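Local atomic coordinates of protein phosphotransferase ChpT (Brucella abortus, PDB entry 4QPK), a protein that relays phosphoryl groups as a homodimeric histidine phosphotransferase, working with CtrA in a phosphorelay that controls cell growth, division and intracellular survival. Residues N120-Y125 with L149-L154; V140-N145 with P178-T183; E70-G75 with E79-L84; H56-P61 with A94-A99. All coordinates share one frame; numbering follows the deposited sequence. Where two conformers were deposited one is given.

Overall arrangement
From the N terminus the chain runs up helix 43-74, turns, and comes back along helix 78-102. Contact 4 pairs the two helices where the phosphoacceptor histidine lies, and contact 3, nested inside that loop, pairs them again beside the turn, with centres about 22 Å apart; both contacts also touch the second subunit. The C-terminal domain follows. Contact 1 joins helix 115-126 to helix 144-160, but before that loop closes contact 2 has opened at strand 141-143, so the two cross, and contact 2 closes on strand 178-185. They touch through Leu150 and Leu154 against Phe180 and Ile182. Contact 1 also touches contact 4, tying the helical hairpin to the C-terminal domain.

Contact 1 of 4, residues N120-Y125 with L149-L154. With NA (sodium ion), chain E.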
loop_
_atom_site.group_PDB
_atom_site.type_symbol
_atom_site.label_atom_id
_atom_site.label_comp_id
_atom_site.label_asym_id
_atom_site.label_seq_id
_atom_site.Cartn_x
_atom_site.Cartn_y
_atom_site.Cartn_z
ATOM N N ASN B 120 -5.119 16.197 -10.028
ATOM C CA ASN B 120 -5.876 16.342 -8.782
ATOM C C ASN B 120 -5.158 15.727 -7.580
ATOM O O ASN B 120 -5.028 16.381 -6.542
ATOM C CB ASN B 120 -7.264 15.728 -8.925
ATOM C CG ASN B 120 -8.191 16.577 -9.784
ATOM O OD1 ASN B 120 -7.960 17.767 -9.977
ATOM N ND2 ASN B 120 -9.254 15.968 -10.286
ATOM N N VAL B 121 -4.688 14.485 -7.704
ATOM C CA VAL B 121 -4.090 13.855 -6.528
ATOM C C VAL B 121 -2.730 14.484 -6.245
ATOM O O VAL B 121 -2.321 14.576 -5.092
ATOM C CB VAL B 121 -3.963 12.295 -6.659
ATOM C CG1 VAL B 121 -5.346 11.671 -6.870
ATOM C CG2 VAL B 121 -2.981 11.869 -7.779
ATOM N N ALA B 122 -2.029 14.944 -7.277
ATOM C CA ALA B 122 -0.740 15.600 -7.020
ATOM C C ALA B 122 -0.933 16.942 -6.299
ATOM O O ALA B 122 -0.188 17.284 -5.381
ATOM C CB ALA B 122 0.027 15.806 -8.317
ATOM N N THR B 123 -1.921 17.712 -6.737
ATOM C CA THR B 123 -2.157 19.025 -6.137
ATOM C C THR B 123 -2.530 18.893 -4.656
ATOM O O THR B 123 -2.021 19.623 -3.805
ATOM C CB THR B 123 -3.245 19.781 -6.916
ATOM O OG1 THR B 123 -2.795 19.940 -8.266
ATOM C CG2 THR B 123 -3.501 21.165 -6.299
ATOM N N GLU B 124 -3.394 17.935 -4.344
ATOM C CA GLU B 124 -3.799 17.717 -2.960
ATOM C C GLU B 124 -2.618 17.180 -2.126
ATOM O O GLU B 124 -2.442 17.549 -0.953
ATOM C CB GLU B 124 -4.994 16.751 -2.918
ATOM C CG GLU B 124 -5.556 16.407 -1.546
ATOM C CD GLU B 124 -6.076 17.612 -0.779
ATOM O OE1 GLU B 124 -6.328 18.681 -1.397
ATOM O OE2 GLU B 124 -6.290 17.462 0.447
ATOM N N TYR B 125 -1.814 16.311 -2.729
ATOM C CA TYR B 125 -0.638 15.772 -2.062
ATOM C C TYR B 125 0.303 16.906 -1.655
ATOM O O TYR B 125 0.772 16.951 -0.519
ATOM C CB TYR B 125 0.089 14.772 -2.975
ATOM C CG TYR B 125 1.333 14.137 -2.386
ATOM C CD1 TYR B 125 1.245 13.002 -1.602
ATOM C CD2 TYR B 125 2.591 14.668 -2.638
ATOM C CE1 TYR B 125 2.378 12.410 -1.074
ATOM C CE2 TYR B 125 3.734 14.085 -2.106
ATOM C CZ TYR B 125 3.618 12.953 -1.329
ATOM O OH TYR B 125 4.750 12.359 -0.802
ATOM N N LEU B 149 4.898 7.162 -14.189
ATOM C CA LEU B 149 6.242 7.734 -14.247
ATOM C C LEU B 149 6.197 9.224 -13.863
ATOM O O LEU B 149 6.977 9.680 -13.033
ATOM C CB LEU B 149 6.851 7.553 -15.643
ATOM C CG LEU B 149 8.120 8.376 -15.897
ATOM C CD1 LEU B 149 9.245 7.925 -14.979
ATOM C CD2 LEU B 149 8.528 8.245 -17.375
ATOM N N LEU B 150 5.259 9.960 -14.461
ATOM C CA LEU B 150 5.091 11.379 -14.170
ATOM C C LEU B 150 4.942 11.636 -12.662
ATOM O O LEU B 150 5.666 12.453 -12.090
ATOM C CB LEU B 150 3.883 11.933 -14.951
ATOM C CG LEU B 150 3.371 13.348 -14.635
ATOM C CD1 LEU B 150 4.438 14.394 -14.861
ATOM C CD2 LEU B 150 2.128 13.643 -15.468
ATOM N N LEU B 151 4.017 10.936 -12.010
ATOM C CA LEU B 151 3.796 11.157 -10.586
ATOM C C LEU B 151 5.025 10.772 -9.759
ATOM O O LEU B 151 5.336 11.419 -8.765
ATOM C CB LEU B 151 2.566 10.382 -10.097
ATOM C CG LEU B 151 1.228 10.897 -10.625
ATOM C CD1 LEU B 151 0.107 9.995 -10.107
ATOM C CD2 LEU B 151 0.978 12.330 -10.182
ATOM N N ASN B 152 5.729 9.718 -10.162
ATOM C CA ASN B 152 6.928 9.334 -9.431
ATOM C C ASN B 152 8.072 10.335 -9.617
ATOM O O ASN B 152 8.881 10.526 -8.717
ATOM C CB ASN B 152 7.371 7.931 -9.833
ATOM C CG ASN B 152 6.640 6.861 -9.030
ATOM O OD1 ASN B 152 7.076 6.489 -7.939
ATOM N ND2 ASN B 152 5.509 6.406 -9.543
ATOM N N MET B 153 8.121 10.981 -10.772
ATOM C CA MET B 153 9.078 12.053 -10.993
ATOM C C MET B 153 8.798 13.243 -10.062
ATOM O O MET B 153 9.717 13.959 -9.692
ATOM C CB MET B 153 9.048 12.500 -12.462
ATOM C CG MET B 153 9.679 11.492 -13.392
ATOM S SD MET B 153 9.565 11.934 -15.133
ATOM C CE MET B 153 10.710 13.305 -15.279
ATOM N N LEU B 154 7.533 13.463 -9.683
ATOM C CA LEU B 154 7.234 14.522 -8.713
ATOM C C LEU B 154 7.889 14.221 -7.378
ATOM O O LEU B 154 8.356 15.121 -6.680
ATOM C CB LEU B 154 5.728 14.666 -8.494
ATOM C CG LEU B 154 4.859 14.827 -9.727
ATOM C CD1 LEU B 154 3.421 15.142 -9.296
ATOM C CD2 LEU B 154 5.436 15.890 -10.634
HETATM NA NA NA E . -3.636 17.676 1.766
#
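Ala122 is the tight point between two nearly parallel helices, its CB meeting Leu154 CD1 at 3.6 Å and Leu151 CD2 at 4.1 Å. The short methyl points toward the other helix, and the two leucines, one turn apart, bring one methyl each to it. Each leucine has CG beside its backbone N (chi1 -69° in Leu151), which leads the branched end across the gap. With the axes 11.3 Å apart, long leucines suit one side and a small alanine the other. Packing thins at the flank, where Val121 CG2 lies 4.3 Å from Leu151 CD1.

The far side of helix 115-126 is polar. Asn120 and Thr123 are exposed there, and Thr123 OG1 bonds to Gln119 O. Glu124 holds the sodium ion through its own O and OE2, each at 3.0 Å; the bend at chi2 (61°) folds the carboxylate back to the ion. Asn128 is the other residue of the site. Glu124 OE1 forms a salt bridge with Arg90. Such a helix pair, with Ala122 also touching Phe133 and Trp135 of strand 132-136 and Leu154 touching Ile182, belongs to the alpha/beta sandwich resembling the histidine-kinase catalytic domain, here lacking regions needed to bind ATP.

Contact 2 of 4, residues V140-N145 with P178-T183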
loop_
_atom_site.group_PDB
_atom_site.type_symbol
_atom_site.label_atom_id
_atom_site.label_comp_id
_atom_site.label_asym_id
_atom_site.label_seq_id
_atom_site.Cartn_x
_atom_site.Cartn_y
_atom_site.Cartn_z
ATOM N N VAL B 140 -5.131 15.000 -20.679
ATOM C CA VAL B 140 -4.980 14.012 -21.741
ATOM C C VAL B 140 -5.019 12.585 -21.184
ATOM O O VAL B 140 -4.605 12.352 -20.053
ATOM C CB VAL B 140 -3.647 14.249 -22.512
ATOM C CG1 VAL B 140 -2.452 14.157 -21.561
ATOM C CG2 VAL B 140 -3.498 13.272 -23.657
ATOM N N LEU B 141 -5.546 11.637 -21.959
ATOM C CA LEU B 141 -5.408 10.224 -21.627
ATOM C C LEU B 141 -4.079 9.683 -22.149
ATOM O O LEU B 141 -3.790 9.809 -23.334
ATOM C CB LEU B 141 -6.579 9.417 -22.204
ATOM C CG LEU B 141 -7.941 9.679 -21.565
ATOM C CD1 LEU B 141 -9.051 9.091 -22.425
ATOM C CD2 LEU B 141 -7.957 9.005 -20.196
ATOM N N LEU B 142 -3.273 9.093 -21.266
ATOM C CA LEU B 142 -1.957 8.545 -21.643
ATOM C C LEU B 142 -1.828 7.117 -21.128
ATOM O O LEU B 142 -2.579 6.730 -20.234
ATOM C CB LEU B 142 -0.824 9.418 -21.085
ATOM C CG LEU B 142 -0.660 10.827 -21.665
ATOM C CD1 LEU B 142 0.404 11.617 -20.910
ATOM C CD2 LEU B 142 -0.320 10.773 -23.168
ATOM N N PRO B 143 -0.895 6.316 -21.691
ATOM C CA PRO B 143 -0.702 4.967 -21.143
ATOM C C PRO B 143 -0.382 5.027 -19.657
ATOM O O PRO B 143 0.353 5.923 -19.224
ATOM C CB PRO B 143 0.472 4.412 -21.956
ATOM C CG PRO B 143 0.358 5.144 -23.277
ATOM C CD PRO B 143 -0.085 6.538 -22.903
ATOM N N LYS B 144 -0.943 4.092 -18.897
ATOM C CA LYS B 144 -0.884 4.165 -17.436
ATOM C C LYS B 144 0.529 4.312 -16.905
ATOM O O LYS B 144 0.761 5.108 -16.007
ATOM C CB LYS B 144 -1.561 2.941 -16.804
ATOM C CG LYS B 144 -0.968 1.591 -17.190
ATOM C CD LYS B 144 -1.758 0.425 -16.587
ATOM C CE LYS B 144 -1.109 -0.911 -16.969
ATOM N NZ LYS B 144 -1.908 -2.089 -16.539
ATOM N N ASN B 145 1.489 3.575 -17.460
ATOM C CA ASN B 145 2.829 3.647 -16.905
ATOM C C ASN B 145 3.534 4.977 -17.190
ATOM O O ASN B 145 4.436 5.367 -16.442
ATOM C CB ASN B 145 3.657 2.458 -17.389
ATOM C CG ASN B 145 3.262 1.177 -16.680
ATOM O OD1 ASN B 145 2.826 1.216 -15.527
ATOM N ND2 ASN B 145 3.322 0.056 -17.385
ATOM N N PRO B 178 4.606 11.943 -25.395
ATOM C CA PRO B 178 4.587 12.961 -24.343
ATOM C C PRO B 178 5.976 13.318 -23.822
ATOM O O PRO B 178 6.896 12.505 -23.863
ATOM C CB PRO B 178 3.741 12.304 -23.238
ATOM C CG PRO B 178 3.924 10.822 -23.467
ATOM C CD PRO B 178 4.015 10.664 -24.957
ATOM N N ARG B 179 6.109 14.540 -23.320
ATOM C CA ARG B 179 7.315 14.966 -22.632
ATOM C C ARG B 179 6.907 15.539 -21.270
ATOM O O ARG B 179 5.983 16.345 -21.193
ATOM C CB ARG B 179 8.092 16.004 -23.459
ATOM C CG ARG B 179 9.299 16.588 -22.731
ATOM C CD ARG B 179 10.216 17.394 -23.665
ATOM N NE ARG B 179 9.551 18.550 -24.261
ATOM C CZ ARG B 179 9.137 18.612 -25.526
ATOM N NH1 ARG B 179 9.326 17.584 -26.347
ATOM N NH2 ARG B 179 8.540 19.710 -25.977
ATOM N N PHE B 180 7.559 15.075 -20.200
ATOM C CA PHE B 180 7.293 15.581 -18.857
ATOM C C PHE B 180 8.463 16.417 -18.380
ATOM O O PHE B 180 9.606 15.987 -18.457
ATOM C CB PHE B 180 7.047 14.435 -17.854
ATOM C CG PHE B 180 6.019 13.437 -18.299
ATOM C CD1 PHE B 180 6.220 12.074 -18.075
ATOM C CD2 PHE B 180 4.837 13.849 -18.910
ATOM C CE1 PHE B 180 5.274 11.140 -18.470
ATOM C CE2 PHE B 180 3.887 12.923 -19.308
ATOM C CZ PHE B 180 4.105 11.560 -19.083
ATOM N N VAL B 181 8.181 17.603 -17.861
ATOM C CA VAL B 181 9.243 18.452 -17.359
ATOM C C VAL B 181 8.953 18.842 -15.922
ATOM O O VAL B 181 7.940 19.475 -15.632
ATOM C CB VAL B 181 9.413 19.714 -18.225
ATOM C CG1 VAL B 181 10.667 20.461 -17.801
ATOM C CG2 VAL B 181 9.483 19.321 -19.710
ATOM N N ILE B 182 9.850 18.452 -15.026
ATOM C CA ILE B 182 9.714 18.767 -13.612
ATOM C C ILE B 182 10.883 19.654 -13.215
ATOM O O ILE B 182 12.043 19.227 -13.259
ATOM C CB ILE B 182 9.683 17.487 -12.743
ATOM C CG1 ILE B 182 8.313 16.813 -12.844
ATOM C CG2 ILE B 182 9.917 17.814 -11.285
ATOM C CD1 ILE B 182 8.096 16.012 -14.111
ATOM N N THR B 183 10.572 20.892 -12.852
ATOM C CA THR B 183 11.595 21.879 -12.531
ATOM C C THR B 183 11.534 22.281 -11.064
ATOM O O THR B 183 10.494 22.741 -10.585
ATOM C CB THR B 183 11.444 23.144 -13.405
ATOM O OG1 THR B 183 11.412 22.773 -14.787
ATOM C CG2 THR B 183 12.625 24.084 -13.162
#
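Leu142 and Phe180 both carry CG beside the backbone N and anti to the carbonyl carbon (chi1 -68° and -51°), and these torsions send the two side chains toward each other on nearly antiparallel courses. In Leu142 the chain stays extended at chi2 (174°), which places CD1 at the point of contact. That one methyl does all the touching: Leu142 CD1 sits at the edge of the Phe180 ring, near the ring plane, 4.1 Å from CE2 and likewise 4.1 Å from CZ. It therefore meets the rim of C-H groups, not the face. Beside the ring, Pro178 offers CB to Leu142 CD1 at 4.1 Å, the leucine and proline lying alongside one another with their tips pointing opposite ways. Since the three residues are buried, their apolar types suit the place: leucine reaches across a gap of 8.3 Å between its CA and that of Pro178, proline gives a compact wall, and phenylalanine fills a broad volume.

Leu142 lies on strand 141-143, which pairs with strand 112-114 in a small antiparallel sheet and leads through Pro143, the N-cap, into helix 144-160. Pro178 and Phe180 belong to strand 178-185, set between strands 166-173 and 238-242 of the five-stranded sheet. Helix 144-160 closes the cluster, Val147 touching Leu142, Lys146 touching Pro178 and Leu150 touching Phe180.

Contact 3 of 4, residues E70-G75 with E79-L84; sequences ELLEEG and EDAMAL
The methyl of Ala81 comes end-on against the base of Leu72, CB to CB 3.9 Å, where the two helices run close together. The alanine methyl points at the facing helix and rests against its backbone, Ala81 CB lying 3.8 Å from Leu72 N; so small a side chain lets the CA atoms of the two residues come within 5.4 Å. Leu71 adds its own CB next to this, 4.2 Å from Ala81 CB.

Leu72 and Met82 are turned differently, their chains crossing at a slant. With CG opposite the backbone N (chi1 -176°), the leucine carries its branch to the methionine, and CD2 lies 3.6 Å from Met82 SD, with CD1 a little farther. Met82 is bent at both chi2 and chi3, which curls the flexible thioether round to the leucine, a task that suits methionine. At the end of the first helix Gly75 adopts positive phi (75°), a conformation glycine takes easily.

The helix segments are antiparallel, 165° between their directions and their axes 8.5 Å apart at closest approach, as in a helical hairpin. Helices 43-74 and 78-102 form it beside their connecting turn, and Leu72 and Met82 also pack on Met82 and Leu72 of the second subunit, placing the contact within the bundle of the dimerization domain.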
loop_
_atom_site.group_PDB
_atom_site.type_symbol
_atom_site.label_atom_id
_atom_site.label_comp_id
_atom_site.label_asym_id
_atom_site.label_seq_id
_atom_site.Cartn_x
_atom_site.Cartn_y
_atom_site.Cartn_z
ATOM N N GLU B 70 -6.813 11.473 21.860
ATOM C CA GLU B 70 -6.330 11.451 23.247
ATOM C C GLU B 70 -6.436 12.861 23.849
ATOM O O GLU B 70 -6.869 13.028 24.983
ATOM C CB GLU B 70 -4.886 10.929 23.317
ATOM C CG GLU B 70 -4.738 9.424 23.033
ATOM C CD GLU B 70 -3.354 9.012 22.490
ATOM O OE1 GLU B 70 -2.472 9.877 22.263
ATOM O OE2 GLU B 70 -3.153 7.798 22.283
ATOM N N LEU B 71 -6.070 13.878 23.080
ATOM C CA LEU B 71 -6.128 15.252 23.582
ATOM C C LEU B 71 -7.567 15.681 23.793
ATOM O O LEU B 71 -7.886 16.419 24.731
ATOM C CB LEU B 71 -5.412 16.218 22.633
ATOM C CG LEU B 71 -3.890 16.045 22.602
ATOM C CD1 LEU B 71 -3.244 16.988 21.582
ATOM C CD2 LEU B 71 -3.280 16.225 23.985
ATOM N N LEU B 72 -8.441 15.209 22.912
ATOM C CA LEU B 72 -9.845 15.543 23.029
ATOM C C LEU B 72 -10.404 14.970 24.326
ATOM O O LEU B 72 -11.124 15.658 25.060
ATOM C CB LEU B 72 -10.617 14.995 21.827
ATOM C CG LEU B 72 -12.095 15.363 21.789
ATOM C CD1 LEU B 72 -12.297 16.859 21.636
ATOM C CD2 LEU B 72 -12.713 14.620 20.635
ATOM N N GLU B 73 -10.038 13.733 24.648
ATOM C CA GLU B 73 -10.546 13.115 25.865
ATOM C C GLU B 73 -9.957 13.752 27.133
ATOM O O GLU B 73 -10.592 13.729 28.185
ATOM C CB GLU B 73 -10.311 11.598 25.847
ATOM C CG GLU B 73 -8.950 11.102 26.276
ATOM C CD GLU B 73 -8.729 9.646 25.875
ATOM O OE1 GLU B 73 -7.674 9.076 26.232
ATOM O OE2 GLU B 73 -9.606 9.080 25.185
ATOM N N GLU B 74 -8.774 14.357 27.027
ATOM C CA GLU B 74 -8.159 15.018 28.178
ATOM C C GLU B 74 -8.825 16.351 28.476
ATOM O O GLU B 74 -8.654 16.901 29.563
ATOM C CB GLU B 74 -6.655 15.204 27.955
ATOM C CG GLU B 74 -5.896 13.881 28.011
ATOM C CD GLU B 74 -4.506 13.960 27.400
ATOM O OE1 GLU B 74 -3.843 12.904 27.303
ATOM O OE2 GLU B 74 -4.078 15.069 27.019
ATOM N N GLY B 75 -9.536 16.890 27.488
ATOM C CA GLY B 75 -10.291 18.127 27.636
ATOM C C GLY B 75 -9.512 19.423 27.662
ATOM O O GLY B 75 -8.281 19.427 27.731
ATOM N N GLU B 79 -11.345 22.261 20.431
ATOM C CA GLU B 79 -11.261 22.801 19.074
ATOM C C GLU B 79 -9.911 22.500 18.442
ATOM O O GLU B 79 -9.840 22.116 17.267
ATOM C CB GLU B 79 -11.537 24.307 19.066
ATOM C CG GLU B 79 -13.010 24.644 19.266
ATOM C CD GLU B 79 -13.382 25.996 18.695
ATOM O OE1 GLU B 79 -12.780 27.007 19.116
ATOM O OE2 GLU B 79 -14.286 26.047 17.832
ATOM N N ASP B 80 -8.837 22.666 19.206
ATOM C CA ASP B 80 -7.520 22.343 18.685
ATOM C C ASP B 80 -7.429 20.864 18.344
ATOM O O ASP B 80 -6.863 20.492 17.317
ATOM C CB ASP B 80 -6.409 22.687 19.682
ATOM C CG ASP B 80 -6.222 24.176 19.868
ATOM O OD1 ASP B 80 -6.739 24.960 19.046
ATOM O OD2 ASP B 80 -5.506 24.552 20.820
ATOM N N ALA B 81 -7.972 20.022 19.215
ATOM C CA ALA B 81 -7.898 18.578 18.993
ATOM C C ALA B 81 -8.654 18.196 17.717
ATOM O O ALA B 81 -8.152 17.431 16.894
ATOM C CB ALA B 81 -8.448 17.823 20.191
ATOM N N MET B 82 -9.840 18.763 17.529
ATOM C CA MET B 82 -10.612 18.438 16.338
ATOM C C MET B 82 -9.914 18.936 15.074
ATOM O O MET B 82 -9.909 18.257 14.041
ATOM C CB MET B 82 -12.011 19.031 16.427
ATOM C CG MET B 82 -12.848 18.387 17.530
ATOM S SD MET B 82 -12.823 16.579 17.563
ATOM C CE MET B 82 -13.212 16.153 15.861
ATOM N N ALA B 83 -9.314 20.121 15.155
ATOM C CA ALA B 83 -8.612 20.665 13.995
ATOM C C ALA B 83 -7.445 19.759 13.609
ATOM O O ALA B 83 -7.218 19.522 12.424
ATOM C CB ALA B 83 -8.127 22.081 14.271
ATOM N N LEU B 84 -6.725 19.250 14.611
ATOM C CA LEU B 84 -5.630 18.310 14.391
ATOM C C LEU B 84 -6.122 17.018 13.720
ATOM O O LEU B 84 -5.501 16.506 12.786
ATOM C CB LEU B 84 -4.943 17.959 15.723
ATOM C CG LEU B 84 -3.840 16.896 15.620
ATOM C CD1 LEU B 84 -2.645 17.402 14.804
ATOM C CD2 LEU B 84 -3.405 16.448 16.992
#

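Contact 4 of 4, residues H56-P61 with A94-A99. With GOL (glycerol), chain F.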
loop_
_atom_site.group_PDB
_atom_site.type_symbol
_atom_site.label_atom_id
_atom_site.label_comp_id
_atom_site.label_asym_id
_atom_site.label_seq_id
_atom_site.Cartn_x
_atom_site.Cartn_y
_atom_site.Cartn_z
ATOM N N HIS B 56 4.929 3.511 5.565
ATOM C CA HIS B 56 5.827 4.429 6.242
ATOM C C HIS B 56 5.334 5.870 6.122
ATOM O O HIS B 56 5.461 6.659 7.058
ATOM C CB HIS B 56 7.242 4.301 5.680
ATOM C CG HIS B 56 8.196 5.319 6.221
ATOM N ND1 HIS B 56 8.327 6.580 5.675
ATOM C CD2 HIS B 56 9.069 5.262 7.254
ATOM C CE1 HIS B 56 9.238 7.257 6.353
ATOM N NE2 HIS B 56 9.707 6.478 7.313
ATOM N N ASP B 57 4.796 6.209 4.955
ATOM C CA ASP B 57 4.371 7.575 4.687
ATOM C C ASP B 57 3.070 7.979 5.385
ATOM O O ASP B 57 2.720 9.155 5.375
ATOM C CB ASP B 57 4.252 7.803 3.180
ATOM C CG ASP B 57 5.610 7.881 2.507
ATOM O OD1 ASP B 57 6.625 8.002 3.231
ATOM O OD2 ASP B 57 5.665 7.821 1.262
ATOM N N ILE B 58 2.307 7.024 5.914
ATOM C CA ILE B 58 1.076 7.393 6.623
ATOM C C ILE B 58 1.082 7.141 8.141
ATOM O O ILE B 58 0.096 7.440 8.824
ATOM C CB ILE B 58 -0.160 6.712 6.004
ATOM C CG1 ILE B 58 0.002 5.204 5.980
ATOM C CG2 ILE B 58 -0.382 7.244 4.588
ATOM C CD1 ILE B 58 -1.232 4.493 5.416
ATOM N N ILE B 59 2.151 6.543 8.653
ATOM C CA ILE B 59 2.280 6.290 10.088
ATOM C C ILE B 59 2.108 7.548 10.939
ATOM O O ILE B 59 1.398 7.525 11.949
ATOM C CB ILE B 59 3.665 5.661 10.396
ATOM C CG1 ILE B 59 3.671 4.185 10.014
ATOM C CG2 ILE B 59 4.041 5.833 11.875
ATOM C CD1 ILE B 59 5.069 3.544 10.062
ATOM N N SER B 60 2.748 8.644 10.540
ATOM C CA SER B 60 2.666 9.874 11.326
ATOM C C SER B 60 1.274 10.524 11.309
ATOM O O SER B 60 0.765 10.889 12.365
ATOM C CB SER B 60 3.715 10.886 10.847
ATOM O OG SER B 60 5.025 10.453 11.168
ATOM N N PRO B 61 0.661 10.706 10.124
ATOM C CA PRO B 61 -0.675 11.326 10.208
ATOM C C PRO B 61 -1.731 10.437 10.858
ATOM O O PRO B 61 -2.587 10.960 11.583
ATOM C CB PRO B 61 -1.032 11.612 8.735
ATOM C CG PRO B 61 -0.156 10.750 7.933
ATOM C CD PRO B 61 1.121 10.601 8.724
ATOM N N ALA B 94 -4.763 12.331 1.440
ATOM C CA ALA B 94 -4.019 12.830 0.283
ATOM C C ALA B 94 -2.904 11.866 -0.084
ATOM O O ALA B 94 -2.663 11.612 -1.254
ATOM C CB ALA B 94 -3.455 14.229 0.547
ATOM N N ARG B 95 -2.232 11.309 0.918
ATOM C CA ARG B 95 -1.137 10.397 0.633
ATOM C C ARG B 95 -1.655 9.080 0.033
ATOM O O ARG B 95 -1.057 8.546 -0.893
ATOM C CB ARG B 95 -0.311 10.148 1.901
ATOM C CG ARG B 95 0.468 11.386 2.282
ATOM C CD ARG B 95 1.351 11.216 3.501
ATOM N NE ARG B 95 1.887 12.523 3.848
ATOM C CZ ARG B 95 2.918 13.086 3.226
ATOM N NH1 ARG B 95 3.533 12.444 2.248
ATOM N NH2 ARG B 95 3.330 14.295 3.574
ATOM N N LEU B 96 -2.780 8.581 0.547
ATOM C CA LEU B 96 -3.375 7.341 0.032
ATOM C C LEU B 96 -3.890 7.520 -1.403
ATOM O O LEU B 96 -3.707 6.645 -2.256
ATOM C CB LEU B 96 -4.481 6.862 0.984
ATOM C CG LEU B 96 -3.899 6.303 2.300
ATOM C CD1 LEU B 96 -4.957 6.308 3.426
ATOM C CD2 LEU B 96 -3.303 4.897 2.145
ATOM N N GLN B 97 -4.552 8.643 -1.671
ATOM C CA GLN B 97 -5.064 8.878 -3.024
ATOM C C GLN B 97 -3.911 9.040 -4.027
ATOM O O GLN B 97 -3.998 8.573 -5.164
ATOM C CB GLN B 97 -5.974 10.113 -3.067
ATOM C CG GLN B 97 -7.292 9.994 -2.288
ATOM C CD GLN B 97 -8.199 8.888 -2.823
ATOM O OE1 GLN B 97 -8.101 8.500 -3.981
ATOM N NE2 GLN B 97 -9.113 8.409 -1.986
ATOM N N PHE B 98 -2.833 9.694 -3.605
ATOM C CA PHE B 98 -1.682 9.849 -4.479
ATOM C C PHE B 98 -1.050 8.484 -4.735
ATOM O O PHE B 98 -0.775 8.124 -5.873
ATOM C CB PHE B 98 -0.679 10.829 -3.861
ATOM C CG PHE B 98 0.499 11.130 -4.738
ATOM C CD1 PHE B 98 1.615 10.302 -4.714
ATOM C CD2 PHE B 98 0.497 12.238 -5.575
ATOM C CE1 PHE B 98 2.714 10.569 -5.523
ATOM C CE2 PHE B 98 1.606 12.518 -6.383
ATOM C CZ PHE B 98 2.712 11.668 -6.352
ATOM N N ALA B 99 -0.882 7.703 -3.676
ATOM C CA ALA B 99 -0.273 6.375 -3.803
ATOM C C ALA B 99 -1.102 5.450 -4.700
ATOM O O ALA B 99 -0.540 4.656 -5.456
ATOM C CB ALA B 99 -0.091 5.750 -2.432
HETATM C C1 GOL F . 2.775 7.074 -0.249
HETATM O O1 GOL F . 4.067 6.511 -0.278
HETATM C C2 GOL F . 2.839 8.429 -0.935
HETATM O O2 GOL F . 1.556 8.860 -1.326
HETATM C C3 GOL F . 3.390 9.440 0.055
HETATM O O3 GOL F . 4.663 9.826 -0.396
#
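Ile58 supplies the apolar share, its CD1 meeting Leu96 CD2 at 3.9 Å with the side chains at about a right angle. Its CG1 stands between backbone N and carbonyl carbon (chi1 56°), leaving CG2 to lie 4.0 Å from Arg95 CB. Branched aliphatic residues suit these buried positions.

The extended Arg95 chain lays its carbon CD 3.1 Å from Asp57 O, a short contact and not a hydrogen bond. Its charged end is held by Asn91 at NE and Glu129 (salt bridge) at NH2. Asp57 OD1 accepts a weak bond from His56 ND1, nearly straight (172°) and in the imidazole plane. His56 is the phosphoacceptor, unphosphorylated here; the weak bond is consistent with the aspartate steadying its ring.

Glycerol, probably from the crystallisation liquor, bridges the helices: O1 and O3 donate to Asp57 OD2 (2.6 and 2.8 Å), O2 to Arg95 O (2.7 Å). Arg53 forms a salt bridge with the same OD2.

Helices 43-74 and 78-102 run antiparallel, the first kinked where Ser60 N and Pro61 N lack bonds to the turn before, the proline having no N-H. Leu96 packs on Ile59 of the second subunit, while Phe98 stacks on Tyr125 of helix 115-126, linking the hairpin to the C-terminal domain.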